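Local atomic coordinates of 4-hydroxyphenylpyruvate dioxygenase (Pseudomonas putida, PDB entry 5HMQ), a protein that catalyses the metal-dependent dehydration of 3-dehydroshikimate to protocatechuate, a shared intermediate of quinate and shikimate breakdown. Residues E32-D37 with F62-D67; S102-D107 with E136-G141; G110-L115 with W151-Q156; L122-G127 with A157-L162; H170-K175 with G218-A223. One frame throughout, in Å; residues are numbered along the deposited sequence.

Interaction 1. Residues E32-D37 with F62-D67; sequences EIFEND and FQPFRD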
# COMPACT_ATOMS: atom_id res chain seq x y z
N GLU C 32 -19.53 -7.79 11.71
CA GLU C 32 -20.07 -6.61 12.37
C GLU C 32 -20.31 -5.54 11.31
O GLU C 32 -19.39 -5.17 10.58
CB GLU C 32 -19.12 -6.07 13.45
CG GLU C 32 -18.25 -7.08 14.16
CD GLU C 32 -17.30 -6.42 15.16
OE1 GLU C 32 -17.53 -5.24 15.51
OE2 GLU C 32 -16.33 -7.07 15.59
N ILE C 33 -21.55 -5.07 11.22
CA ILE C 33 -21.89 -4.01 10.28
C ILE C 33 -21.56 -2.67 10.94
O ILE C 33 -22.22 -2.27 11.91
CB ILE C 33 -23.36 -4.08 9.85
CG1 ILE C 33 -23.60 -5.32 9.00
CG2 ILE C 33 -23.74 -2.83 9.07
CD1 ILE C 33 -22.96 -5.27 7.64
N PHE C 34 -20.54 -2.00 10.44
CA PHE C 34 -20.21 -0.65 10.87
C PHE C 34 -21.20 0.32 10.23
O PHE C 34 -21.40 0.28 9.01
CB PHE C 34 -18.77 -0.31 10.48
CG PHE C 34 -18.22 0.92 11.14
CD1 PHE C 34 -17.96 0.95 12.50
CD2 PHE C 34 -17.92 2.05 10.39
CE1 PHE C 34 -17.44 2.08 13.10
CE2 PHE C 34 -17.40 3.18 10.98
CZ PHE C 34 -17.15 3.20 12.34
N GLU C 35 -21.84 1.16 11.05
CA GLU C 35 -22.96 1.95 10.56
C GLU C 35 -22.54 2.86 9.41
O GLU C 35 -23.32 3.07 8.46
CB GLU C 35 -23.56 2.79 11.69
CG GLU C 35 -24.76 3.60 11.23
CD GLU C 35 -25.47 4.30 12.37
OE1 GLU C 35 -24.82 4.59 13.39
OE2 GLU C 35 -26.69 4.58 12.23
N ASN C 36 -21.33 3.42 9.47
CA ASN C 36 -20.88 4.32 8.40
C ASN C 36 -20.83 3.60 7.06
O ASN C 36 -21.03 4.23 6.01
CB ASN C 36 -19.52 4.91 8.75
CG ASN C 36 -19.23 6.19 7.98
OD1 ASN C 36 -20.09 7.06 7.85
ND2 ASN C 36 -18.01 6.31 7.46
N ASP C 37 -20.57 2.30 7.06
CA ASP C 37 -20.57 1.53 5.81
C ASP C 37 -21.97 1.46 5.21
O ASP C 37 -22.12 1.51 3.98
CB ASP C 37 -20.00 0.14 6.05
CG ASP C 37 -18.50 0.14 6.24
OD1 ASP C 37 -17.81 0.84 5.47
OD2 ASP C 37 -18.00 -0.54 7.16
N PHE C 62 -24.30 -4.92 15.23
CA PHE C 62 -24.42 -3.60 14.63
C PHE C 62 -23.76 -2.60 15.55
O PHE C 62 -23.97 -2.63 16.77
CB PHE C 62 -25.89 -3.23 14.39
CG PHE C 62 -26.09 -1.82 13.90
CD1 PHE C 62 -25.86 -1.51 12.57
CD2 PHE C 62 -26.49 -0.82 14.76
CE1 PHE C 62 -26.03 -0.22 12.10
CE2 PHE C 62 -26.66 0.48 14.30
CZ PHE C 62 -26.44 0.77 12.97
N GLN C 63 -22.94 -1.71 14.98
CA GLN C 63 -22.15 -0.79 15.79
C GLN C 63 -21.70 0.42 14.97
O GLN C 63 -21.62 0.34 13.74
CB GLN C 63 -20.93 -1.51 16.38
CG GLN C 63 -19.94 -2.03 15.35
CD GLN C 63 -18.54 -1.48 15.55
OE1 GLN C 63 -18.36 -0.31 15.88
NE2 GLN C 63 -17.54 -2.33 15.37
N PRO C 64 -21.41 1.55 15.63
CA PRO C 64 -21.53 1.77 17.08
C PRO C 64 -22.70 2.67 17.47
O PRO C 64 -23.30 3.31 16.61
CB PRO C 64 -20.20 2.45 17.41
CG PRO C 64 -19.95 3.31 16.19
CD PRO C 64 -20.61 2.62 15.00
N PHE C 65 -23.01 2.70 18.76
CA PHE C 65 -24.01 3.60 19.33
C PHE C 65 -23.32 4.41 20.43
O PHE C 65 -22.97 3.86 21.48
CB PHE C 65 -25.21 2.83 19.87
CG PHE C 65 -26.39 3.70 20.21
CD1 PHE C 65 -26.45 4.35 21.43
CD2 PHE C 65 -27.42 3.88 19.31
CE1 PHE C 65 -27.53 5.15 21.75
CE2 PHE C 65 -28.50 4.68 19.62
CZ PHE C 65 -28.56 5.32 20.84
N ARG C 66 -23.12 5.70 20.18
CA ARG C 66 -22.25 6.52 21.00
C ARG C 66 -23.05 7.35 21.99
O ARG C 66 -24.21 7.69 21.76
CB ARG C 66 -21.41 7.45 20.12
CG ARG C 66 -20.58 6.74 19.07
CD ARG C 66 -19.89 7.73 18.14
NE ARG C 66 -19.20 7.06 17.05
CZ ARG C 66 -17.95 6.59 17.12
NH1 ARG C 66 -17.26 6.72 18.24
NH2 ARG C 66 -17.41 5.99 16.07
N ASP C 67 -22.39 7.69 23.11
CA ASP C 67 -22.87 8.66 24.09
C ASP C 67 -24.35 8.52 24.44
O ASP C 67 -25.16 9.36 24.02
CB ASP C 67 -22.60 10.08 23.58
CG ASP C 67 -21.17 10.26 23.10
OD1 ASP C 67 -20.26 9.67 23.72
OD2 ASP C 67 -20.97 10.99 22.11
O HOH W 1 -25.85 4.47 15.97
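Two neighbouring parallel strands of a TIM barrel, 30-34 and 58-66, pair here toward the C-terminal end of the barrel, where such barrels carry their active sites. Ile33 pairs with Phe62 and Phe34 with Gln63. The backbone bond from Gln63 N to Ile33 O (3.2 Å) is followed by a shorter one from Glu35 N to Gln63 O (2.8 Å), tying the start of helix 35-40 to the adjoining strand. The amide of Gln63, its chain bent at chi2 (122°), passes NE2 to Glu32 OE1 at 2.9 Å, almost along the C-O axis of the carboxylate. Gln63 OE1 lies at the edge of the Phe34 ring, 3.6 Å from Phe34 CD1, with ring and amide planes nearly perpendicular. Beside it Pro64, which follows a cis peptide bond, rests CD on Phe34 CE1 (3.7 Å). On the other face of the sheet, Phe62 CZ touches the extended chain of Glu35, whose carboxylate forms a salt bridge with Lys86. Glu32 OE2 is hydrogen-bonded to Ser239 and its OE1 also to Gln193, and Gln63 NE2 also to Glu241; since Gln193 and Glu241 bind the catalytic metal, this buried carboxylate-amide pair forms a second shell that probably fixes the orientation of those ligands.

Interaction 2. Residues S102-D107 with E136-G141; sequences SNVQAD and EALAWG. With MG (magnesium ion), chain K.
The chain segments just beyond two adjacent barrel strands come within 5.0 Å at the CA atoms of Ser102 and Ala137, then meet again at Val104 and Gly141, their CA atoms 4.8 Å apart. Ser102 N donates to Glu136 O at 2.8 Å, nearly along the C=O axis. With OG in the crowded position between its backbone N and carbonyl carbon (chi1 56°), Ser102 also turns its hydroxyl to the opposing segment, 136-141, where OG accepts from Leu138 N at 2.9 Å. The same oxygen is hydrogen-bonded to Val144 O, so this buried hydroxyl joins two points of the loop after strand 132-136. That loop lies at the C-terminal, catalytic end of the TIM barrel. The strand before it ends in a metal ligand, Glu136, whose extended chain brings OE1 to 2.1 Å from the magnesium ion. Asp167, Gln193 and Glu241 with waters 2 and 3 complete the six ligands. Farther along, Leu138 to Gly141 form a type I turn that folds Leu138 CB over the centre of one face of the Trp140 ring system. One methyl of Val104, CG1, closes the group by touching both Leu138 CD1 and Trp140 CD1, each at 3.7 Å. Gly141 CA meets Asn103 O in a CA-H...O contact, while Asn103 OD1 accepts from Gln105 N in an Asx turn.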
# COMPACT_ATOMS: atom_id res chain seq x y z
N SER C 102 -18.92 3.56 25.66
CA SER C 102 -19.10 4.46 26.80
C SER C 102 -19.02 5.92 26.37
O SER C 102 -18.35 6.27 25.39
CB SER C 102 -18.05 4.16 27.87
OG SER C 102 -16.74 4.23 27.35
N ASN C 103 -19.71 6.77 27.12
CA ASN C 103 -19.84 8.18 26.77
C ASN C 103 -18.48 8.87 26.80
O ASN C 103 -17.65 8.61 27.67
CB ASN C 103 -20.80 8.87 27.75
CG ASN C 103 -21.47 10.08 27.14
OD1 ASN C 103 -20.83 10.89 26.47
ND2 ASN C 103 -22.77 10.22 27.39
N VAL C 104 -18.26 9.76 25.84
CA VAL C 104 -17.03 10.54 25.77
C VAL C 104 -17.27 12.04 25.94
O VAL C 104 -16.29 12.79 26.03
CB VAL C 104 -16.26 10.28 24.46
CG1 VAL C 104 -15.93 8.80 24.33
CG2 VAL C 104 -17.06 10.76 23.26
N GLN C 105 -18.52 12.49 25.98
CA GLN C 105 -18.79 13.92 26.11
C GLN C 105 -18.23 14.44 27.43
O GLN C 105 -18.22 13.75 28.45
CB GLN C 105 -20.30 14.17 26.05
CG GLN C 105 -20.95 13.72 24.75
CD GLN C 105 -20.41 14.43 23.53
OE1 GLN C 105 -20.27 15.65 23.52
NE2 GLN C 105 -20.10 13.66 22.50
N ALA C 106 -17.75 15.69 27.39
CA ALA C 106 -17.15 16.28 28.59
C ALA C 106 -18.20 16.61 29.64
O ALA C 106 -17.92 16.55 30.84
CB ALA C 106 -16.35 17.52 28.22
N ASP C 107 -19.41 16.97 29.20
CA ASP C 107 -20.51 17.33 30.09
C ASP C 107 -21.40 16.15 30.45
O ASP C 107 -22.55 16.35 30.86
CB ASP C 107 -21.34 18.45 29.46
CG ASP C 107 -21.88 18.07 28.10
OD1 ASP C 107 -21.36 17.10 27.50
OD2 ASP C 107 -22.81 18.75 27.62
N GLU C 136 -19.60 -1.43 25.82
CA GLU C 136 -18.16 -1.44 25.64
C GLU C 136 -17.56 -0.16 26.21
O GLU C 136 -18.07 0.93 25.96
CB GLU C 136 -17.78 -1.55 24.16
CG GLU C 136 -16.28 -1.46 23.89
CD GLU C 136 -15.96 -1.12 22.45
OE1 GLU C 136 -15.20 -1.88 21.81
OE2 GLU C 136 -16.49 -0.11 21.95
N ALA C 137 -16.48 -0.31 26.98
CA ALA C 137 -15.75 0.83 27.51
C ALA C 137 -14.70 1.27 26.50
O ALA C 137 -13.84 0.48 26.09
CB ALA C 137 -15.08 0.50 28.84
N LEU C 138 -14.77 2.53 26.08
CA LEU C 138 -13.67 3.13 25.35
C LEU C 138 -12.57 3.52 26.33
O LEU C 138 -12.85 4.02 27.42
CB LEU C 138 -14.14 4.36 24.56
CG LEU C 138 -15.25 4.11 23.54
CD1 LEU C 138 -15.69 5.41 22.89
CD2 LEU C 138 -14.81 3.10 22.49
N ALA C 139 -11.31 3.29 25.93
CA ALA C 139 -10.19 3.61 26.81
C ALA C 139 -10.14 5.09 27.16
O ALA C 139 -9.49 5.45 28.15
CB ALA C 139 -8.88 3.18 26.16
N TRP C 140 -10.80 5.95 26.39
CA TRP C 140 -10.86 7.38 26.67
C TRP C 140 -12.25 7.82 27.12
O TRP C 140 -12.60 9.00 26.97
CB TRP C 140 -10.42 8.17 25.44
CG TRP C 140 -11.16 7.79 24.20
CD1 TRP C 140 -12.30 8.36 23.71
CD2 TRP C 140 -10.81 6.75 23.28
NE1 TRP C 140 -12.69 7.74 22.55
CE2 TRP C 140 -11.79 6.74 22.26
CE3 TRP C 140 -9.77 5.82 23.21
CZ2 TRP C 140 -11.75 5.85 21.19
CZ3 TRP C 140 -9.73 4.93 22.15
CH2 TRP C 140 -10.72 4.95 21.16
N GLY C 141 -13.05 6.90 27.65
CA GLY C 141 -14.36 7.28 28.15
C GLY C 141 -14.28 8.29 29.28
O GLY C 141 -13.35 8.27 30.09
MG MG K . -14.22 -1.94 20.00
O HOH W 2 -15.97 -1.33 19.19
O HOH W 3 -13.67 -0.04 19.99

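Interaction 3. Residues G110-L115 with W151-Q156; sequences GDEQLL and WNLVRQ
The first turn of helix 112-128 faces the middle of helix 147-157, the closest CA pair, Leu115 and Leu153, standing 7.1 Å apart. Asp111 occupies the N-cap of the former helix, its OD2 accepting a weak bond from Leu114 N. Between the helices Leu153 divides its two methyls: CD1 rests on Leu115 CD1 (4.0 Å), while CD2 touches the CG of Glu112 and lies 3.9 Å from Glu112 O. Both leucines are buried. Toward the surface the contact becomes polar. With CG anti to its backbone N and an extended chain, Glu112 reaches across to the second helix, where OE2 accepts from Gln156 NE2 at 2.6 Å through its anti lone pair, the oxygen lying in the amide plane of Gln156. The same oxygen takes a weak bond from Asn152 ND2 at 3.2 Å. Gln156 NE2 gives a further bond to Asn152 OD1, one turn back, approaching from above that carbonyl plane. Water 4 donates to both Gln113 OE1 and Gln156 OE1, while Gln113 NE2 is hydrogen-bonded to Asp117. One carboxylate oxygen thus gathers two amide donors from successive turns, and the bond from Gln156 to Asn152 probably sets which way the two amides are turned; a charged-to-neutral bond, not a salt bridge, joins the two segments on the solvent side.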
# COMPACT_ATOMS: atom_id res chain seq x y z
N GLY C 110 -21.76 11.50 35.61
CA GLY C 110 -21.02 10.34 36.06
C GLY C 110 -21.53 9.62 37.30
O GLY C 110 -20.86 8.71 37.79
N ASP C 111 -22.68 10.02 37.82
CA ASP C 111 -23.22 9.35 39.01
C ASP C 111 -23.47 7.88 38.73
O ASP C 111 -24.15 7.52 37.76
CB ASP C 111 -24.52 10.02 39.47
CG ASP C 111 -25.06 9.41 40.75
OD1 ASP C 111 -24.28 9.28 41.72
OD2 ASP C 111 -26.25 9.05 40.79
N GLU C 112 -22.90 7.02 39.58
CA GLU C 112 -22.94 5.58 39.32
C GLU C 112 -24.37 5.08 39.19
O GLU C 112 -24.71 4.37 38.23
CB GLU C 112 -22.21 4.83 40.44
CG GLU C 112 -22.22 3.32 40.26
CD GLU C 112 -21.27 2.62 41.21
OE1 GLU C 112 -20.45 3.30 41.85
OE2 GLU C 112 -21.34 1.37 41.31
N GLN C 113 -25.23 5.43 40.14
CA GLN C 113 -26.61 4.94 40.11
C GLN C 113 -27.37 5.47 38.90
O GLN C 113 -28.24 4.78 38.36
CB GLN C 113 -27.33 5.33 41.40
CG GLN C 113 -28.72 4.72 41.54
CD GLN C 113 -28.69 3.20 41.53
OE1 GLN C 113 -27.81 2.58 42.14
NE2 GLN C 113 -29.63 2.60 40.82
N LEU C 114 -27.05 6.69 38.45
CA LEU C 114 -27.72 7.22 37.26
C LEU C 114 -27.30 6.45 36.01
O LEU C 114 -28.13 6.19 35.13
CB LEU C 114 -27.41 8.71 37.10
CG LEU C 114 -27.91 9.34 35.80
CD1 LEU C 114 -28.73 10.59 36.07
CD2 LEU C 114 -26.74 9.66 34.89
N LEU C 115 -26.02 6.08 35.92
CA LEU C 115 -25.58 5.25 34.80
C LEU C 115 -26.26 3.89 34.83
O LEU C 115 -26.64 3.36 33.78
CB LEU C 115 -24.06 5.09 34.83
CG LEU C 115 -23.23 6.38 34.80
CD1 LEU C 115 -21.75 6.04 34.63
CD2 LEU C 115 -23.70 7.32 33.71
N TRP C 151 -18.63 -4.04 33.78
CA TRP C 151 -19.28 -5.15 34.47
C TRP C 151 -19.96 -4.68 35.76
O TRP C 151 -21.03 -5.17 36.11
CB TRP C 151 -18.26 -6.25 34.78
CG TRP C 151 -18.80 -7.31 35.70
CD1 TRP C 151 -18.24 -7.74 36.87
CD2 TRP C 151 -20.00 -8.08 35.53
NE1 TRP C 151 -19.02 -8.72 37.44
CE2 TRP C 151 -20.10 -8.94 36.63
CE3 TRP C 151 -21.00 -8.11 34.55
CZ2 TRP C 151 -21.17 -9.83 36.79
CZ3 TRP C 151 -22.05 -8.99 34.70
CH2 TRP C 151 -22.13 -9.84 35.81
N ASN C 152 -19.35 -3.71 36.45
CA ASN C 152 -19.98 -3.16 37.65
C ASN C 152 -21.36 -2.60 37.33
O ASN C 152 -22.33 -2.87 38.04
CB ASN C 152 -19.09 -2.06 38.25
CG ASN C 152 -19.63 -1.53 39.57
OD1 ASN C 152 -20.60 -2.05 40.11
ND2 ASN C 152 -19.03 -0.45 40.06
N LEU C 153 -21.46 -1.82 36.25
CA LEU C 153 -22.74 -1.22 35.89
C LEU C 153 -23.70 -2.25 35.31
O LEU C 153 -24.90 -2.24 35.62
CB LEU C 153 -22.53 -0.07 34.91
CG LEU C 153 -21.66 1.09 35.41
CD1 LEU C 153 -21.42 2.11 34.31
CD2 LEU C 153 -22.30 1.74 36.62
N VAL C 154 -23.19 -3.15 34.46
CA VAL C 154 -24.04 -4.17 33.86
C VAL C 154 -24.60 -5.11 34.93
O VAL C 154 -25.77 -5.50 34.88
CB VAL C 154 -23.27 -4.94 32.77
CG1 VAL C 154 -24.06 -6.16 32.30
CG2 VAL C 154 -22.97 -4.02 31.59
N ARG C 155 -23.77 -5.48 35.90
CA ARG C 155 -24.22 -6.35 36.97
C ARG C 155 -25.33 -5.69 37.79
O ARG C 155 -26.35 -6.32 38.09
CB ARG C 155 -23.04 -6.74 37.86
CG ARG C 155 -23.38 -7.69 38.99
CD ARG C 155 -22.16 -7.94 39.87
NE ARG C 155 -21.54 -6.69 40.30
CZ ARG C 155 -22.02 -5.91 41.27
NH1 ARG C 155 -23.13 -6.25 41.91
NH2 ARG C 155 -21.39 -4.79 41.59
N GLN C 156 -25.13 -4.43 38.16
CA GLN C 156 -26.14 -3.73 38.96
C GLN C 156 -27.43 -3.52 38.17
O GLN C 156 -28.53 -3.59 38.74
CB GLN C 156 -25.59 -2.39 39.45
CG GLN C 156 -24.42 -2.50 40.40
CD GLN C 156 -24.01 -1.15 40.96
OE1 GLN C 156 -24.83 -0.42 41.52
NE2 GLN C 156 -22.73 -0.81 40.81
O HOH W 4 -25.22 2.21 42.23

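Interaction 4. Residues L122-G127 with A157-L162; sequences LGEHAG and ADHPAL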
# COMPACT_ATOMS: atom_id res chain seq x y z
N LEU C 122 -32.13 1.42 28.81
CA LEU C 122 -31.83 1.02 27.44
C LEU C 122 -32.00 -0.49 27.27
O LEU C 122 -32.50 -0.95 26.24
CB LEU C 122 -30.41 1.45 27.07
CG LEU C 122 -29.97 1.23 25.62
CD1 LEU C 122 -30.90 1.96 24.66
CD2 LEU C 122 -28.53 1.69 25.42
N GLY C 123 -31.59 -1.26 28.28
CA GLY C 123 -31.80 -2.70 28.23
C GLY C 123 -33.27 -3.06 28.19
O GLY C 123 -33.67 -4.00 27.49
N GLU C 124 -34.11 -2.33 28.93
CA GLU C 124 -35.55 -2.57 28.89
C GLU C 124 -36.11 -2.28 27.50
O GLU C 124 -36.92 -3.05 26.97
CB GLU C 124 -36.26 -1.72 29.94
CG GLU C 124 -35.92 -2.10 31.38
CD GLU C 124 -36.40 -1.07 32.38
OE1 GLU C 124 -37.08 -0.11 31.96
OE2 GLU C 124 -36.11 -1.22 33.59
N HIS C 125 -35.69 -1.17 26.89
CA HIS C 125 -36.14 -0.85 25.54
C HIS C 125 -35.68 -1.89 24.53
O HIS C 125 -36.45 -2.30 23.65
CB HIS C 125 -35.63 0.54 25.13
CG HIS C 125 -36.46 1.67 25.65
ND1 HIS C 125 -37.26 2.44 24.84
CD2 HIS C 125 -36.63 2.15 26.91
CE1 HIS C 125 -37.88 3.36 25.57
NE2 HIS C 125 -37.51 3.20 26.83
N ALA C 126 -34.43 -2.34 24.64
CA ALA C 126 -33.94 -3.38 23.73
C ALA C 126 -34.63 -4.71 23.98
O ALA C 126 -35.05 -5.39 23.04
CB ALA C 126 -32.43 -3.52 23.85
N GLY C 127 -34.76 -5.10 25.25
CA GLY C 127 -35.42 -6.35 25.57
C GLY C 127 -36.86 -6.40 25.09
O GLY C 127 -37.33 -7.43 24.61
N ALA C 157 -27.33 -3.25 36.87
CA ALA C 157 -28.53 -3.06 36.07
C ALA C 157 -29.35 -4.34 35.99
O ALA C 157 -30.59 -4.29 36.01
CB ALA C 157 -28.16 -2.56 34.67
N ASP C 158 -28.68 -5.49 35.89
CA ASP C 158 -29.30 -6.81 36.08
C ASP C 158 -30.49 -7.01 35.13
O ASP C 158 -31.63 -7.21 35.55
CB ASP C 158 -29.72 -7.00 37.54
CG ASP C 158 -30.10 -8.44 37.84
OD1 ASP C 158 -29.53 -9.36 37.22
OD2 ASP C 158 -30.98 -8.64 38.72
N HIS C 159 -30.19 -6.96 33.83
CA HIS C 159 -31.21 -7.19 32.82
C HIS C 159 -30.65 -8.17 31.79
O HIS C 159 -29.52 -7.97 31.31
CB HIS C 159 -31.62 -5.87 32.14
CG HIS C 159 -32.90 -5.96 31.37
ND1 HIS C 159 -33.01 -6.65 30.19
CD2 HIS C 159 -34.12 -5.43 31.61
CE1 HIS C 159 -34.24 -6.55 29.73
NE2 HIS C 159 -34.94 -5.82 30.58
N PRO C 160 -31.39 -9.22 31.43
CA PRO C 160 -30.83 -10.23 30.52
C PRO C 160 -30.51 -9.71 29.13
O PRO C 160 -29.73 -10.34 28.41
CB PRO C 160 -31.92 -11.31 30.48
CG PRO C 160 -33.18 -10.58 30.85
CD PRO C 160 -32.76 -9.55 31.85
N ALA C 161 -31.09 -8.58 28.73
CA ALA C 161 -30.83 -8.01 27.42
C ALA C 161 -29.65 -7.04 27.41
O ALA C 161 -29.38 -6.44 26.37
CB ALA C 161 -32.08 -7.30 26.90
N LEU C 162 -28.95 -6.88 28.53
CA LEU C 162 -27.83 -5.96 28.64
C LEU C 162 -26.60 -6.74 29.08
O LEU C 162 -26.60 -7.37 30.14
CB LEU C 162 -28.13 -4.83 29.63
CG LEU C 162 -26.93 -3.99 30.06
CD1 LEU C 162 -26.39 -3.17 28.89
CD2 LEU C 162 -27.30 -3.08 31.21
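From its CB, His159 leads toward helix 112-128, with CG anti to the backbone N (chi1 -164°), and lays its imidazole against the helix backbone. ND1 turns back to its own loop and accepts from Ala161 N at 3.1 Å, in the plane of the ring, which leaves this nitrogen without its proton and fixes the rotation of the ring. CE1 lies closest to the helix, 3.4 Å from Gly123 O, and that carbonyl sits over one ring face near its rim. Farther round the ring, CD2 meets Glu124 CG at 3.8 Å, and the tip, NE2, comes to 3.7 Å from Glu124 CA. Next to the ring, Ala161 CB packs on Gly127 CA at 3.7 Å. Gly123 and Gly127, one turn apart, bring backbone to this surface, so the CA atoms of Gly123 and Leu162 come within 5.2 Å. His159 to Leu162 form a type I turn that delivers the chain into strand 162-167: an alpha-to-beta connection at the N-terminal end of the TIM barrel strands, packed on the preceding barrel helix.

Interaction 5. Residues H170-K175 with G218-A223; sequences HTLSLK and GEMDMA
Leu172 and Met220 (a selenomethionine) share the same first torsion, CG anti to the carbonyl carbon (chi1 -64° and -72°), and from there their side chains slide past each other in opposite directions. Met220 is extended beyond CG, so SE passes Leu172 CB at 4.0 Å and the terminal methyl CE goes on to the backbone of Ser173, 3.7 Å from its N. Leu172 runs the other way: its CD1 comes to 3.9 Å from Met220 CB and to 3.6 Å from Asp221 O. The same methyl has a looser contact with CE of Met222, likewise a selenomethionine, at 4.3 Å. Both segments belong to the TIM barrel. Helix 168-172 follows strand 162-167, which ends in the metal ligand Asp167, and it closes in a Schellman motif with Lys175, at positive phi, as the C-prime residue. Across from it, 218-223 leads into helix 222-231, with Asp221 at the N-cap and at the centre of an inverse gamma turn. The Asp221 side chain caps Gly224 N and also forms a salt bridge with Arg273, so its carboxylate serves its own helix and helix 252-276. The Ser173 hydroxyl bonds back to Phe169 O, leaving CB to meet Met220 CE at 3.9 Å. Trp207 of helix 204-211 adds an aromatic neighbour to both Ser173 and Met220.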
# COMPACT_ATOMS: atom_id res chain seq x y z
N HIS C 170 -8.80 -1.75 24.01
CA HIS C 170 -9.21 -0.81 25.05
C HIS C 170 -8.73 -1.25 26.43
O HIS C 170 -8.46 -0.41 27.29
CB HIS C 170 -10.73 -0.63 25.04
CG HIS C 170 -11.24 0.11 23.85
ND1 HIS C 170 -10.81 1.38 23.51
CD2 HIS C 170 -12.16 -0.23 22.91
CE1 HIS C 170 -11.44 1.78 22.42
NE2 HIS C 170 -12.26 0.83 22.04
N THR C 171 -8.63 -2.56 26.65
CA THR C 171 -8.15 -3.06 27.93
C THR C 171 -6.63 -3.03 28.01
O THR C 171 -6.07 -2.53 28.99
CB THR C 171 -8.67 -4.48 28.16
OG1 THR C 171 -10.10 -4.46 28.28
CG2 THR C 171 -8.07 -5.07 29.43
N LEU C 172 -5.95 -3.56 27.00
CA LEU C 172 -4.50 -3.69 27.07
C LEU C 172 -3.75 -2.39 26.79
O LEU C 172 -2.60 -2.25 27.22
CB LEU C 172 -4.02 -4.78 26.11
CG LEU C 172 -4.52 -6.20 26.42
CD1 LEU C 172 -3.89 -7.22 25.49
CD2 LEU C 172 -4.24 -6.55 27.87
N SER C 173 -4.37 -1.43 26.09
CA SER C 173 -3.70 -0.15 25.86
C SER C 173 -3.53 0.63 27.16
O SER C 173 -2.59 1.41 27.29
CB SER C 173 -4.48 0.69 24.85
OG SER C 173 -5.76 1.02 25.34
N LEU C 174 -4.44 0.43 28.12
CA LEU C 174 -4.32 1.01 29.44
C LEU C 174 -3.57 0.10 30.41
O LEU C 174 -3.57 0.36 31.61
CB LEU C 174 -5.71 1.31 30.00
CG LEU C 174 -6.59 2.22 29.15
CD1 LEU C 174 -8.03 2.14 29.61
CD2 LEU C 174 -6.10 3.65 29.23
N LYS C 175 -2.93 -0.95 29.89
CA LYS C 175 -2.24 -1.95 30.72
C LYS C 175 -3.18 -2.59 31.73
O LYS C 175 -2.77 -2.93 32.85
CB LYS C 175 -1.01 -1.36 31.42
CG LYS C 175 0.10 -0.93 30.47
CD LYS C 175 1.24 -0.26 31.22
CE LYS C 175 2.34 0.18 30.28
NZ LYS C 175 3.02 -0.98 29.63
N GLY C 218 1.02 -7.20 16.28
CA GLY C 218 1.51 -6.19 17.20
C GLY C 218 2.27 -6.84 18.33
O GLY C 218 2.85 -7.91 18.15
N GLU C 219 2.29 -6.21 19.51
CA GLU C 219 3.05 -6.75 20.63
C GLU C 219 2.19 -6.87 21.89
O GLU C 219 2.74 -6.97 22.99
CB GLU C 219 4.30 -5.92 20.90
CG GLU C 219 4.15 -4.45 20.61
CD GLU C 219 5.48 -3.76 20.38
OE1 GLU C 219 6.52 -4.45 20.36
OE2 GLU C 219 5.49 -2.52 20.21
N MSE C 220 0.87 -6.86 21.75
CA MSE C 220 -0.02 -7.09 22.89
C MSE C 220 -0.23 -8.58 23.10
O MSE C 220 -0.10 -9.38 22.18
CB MSE C 220 -1.36 -6.38 22.68
CG MSE C 220 -1.28 -4.87 22.80
SE MSE C 220 -2.95 -3.98 22.35
CE MSE C 220 -2.54 -2.20 23.02
N ASP C 221 -0.57 -8.95 24.34
CA ASP C 221 -0.73 -10.35 24.72
C ASP C 221 -2.18 -10.75 24.47
O ASP C 221 -3.03 -10.70 25.36
CB ASP C 221 -0.32 -10.56 26.17
CG ASP C 221 -0.36 -12.02 26.59
OD1 ASP C 221 -0.40 -12.89 25.71
OD2 ASP C 221 -0.35 -12.28 27.81
N MSE C 222 -2.46 -11.16 23.23
CA MSE C 222 -3.81 -11.54 22.81
C MSE C 222 -4.31 -12.77 23.54
O MSE C 222 -5.44 -12.80 24.04
CB MSE C 222 -3.82 -11.80 21.31
CG MSE C 222 -3.35 -10.61 20.49
SE MSE C 222 -4.78 -9.38 20.08
CE MSE C 222 -4.49 -7.97 21.33
N ALA C 223 -3.46 -13.80 23.60
CA ALA C 223 -3.85 -15.05 24.26
C ALA C 223 -4.11 -14.83 25.74
O ALA C 223 -5.02 -15.44 26.32
CB ALA C 223 -2.77 -16.11 24.05

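How the interactions relate
All five contacts lie in the TIM-barrel domain, and their chemistry changes from its catalytic end to its outer helices. Interactions 1 and 2 join loops and strands near the metal through buried polar groups, one supplying second-shell residues and the other a ligand; they touch where Asp67 probably bonds Gln105 and Val104. Interactions 3 and 4 share helix 112-128: its start meets the next helix through leucines and a solvent-side amide cluster, its later turns receive a loop on glycine backbone. Val154 packs on Leu162 between them. Interaction 5, largely buried and apolar, reaches interaction 2 through His170, which packs on Leu138 and Trp140.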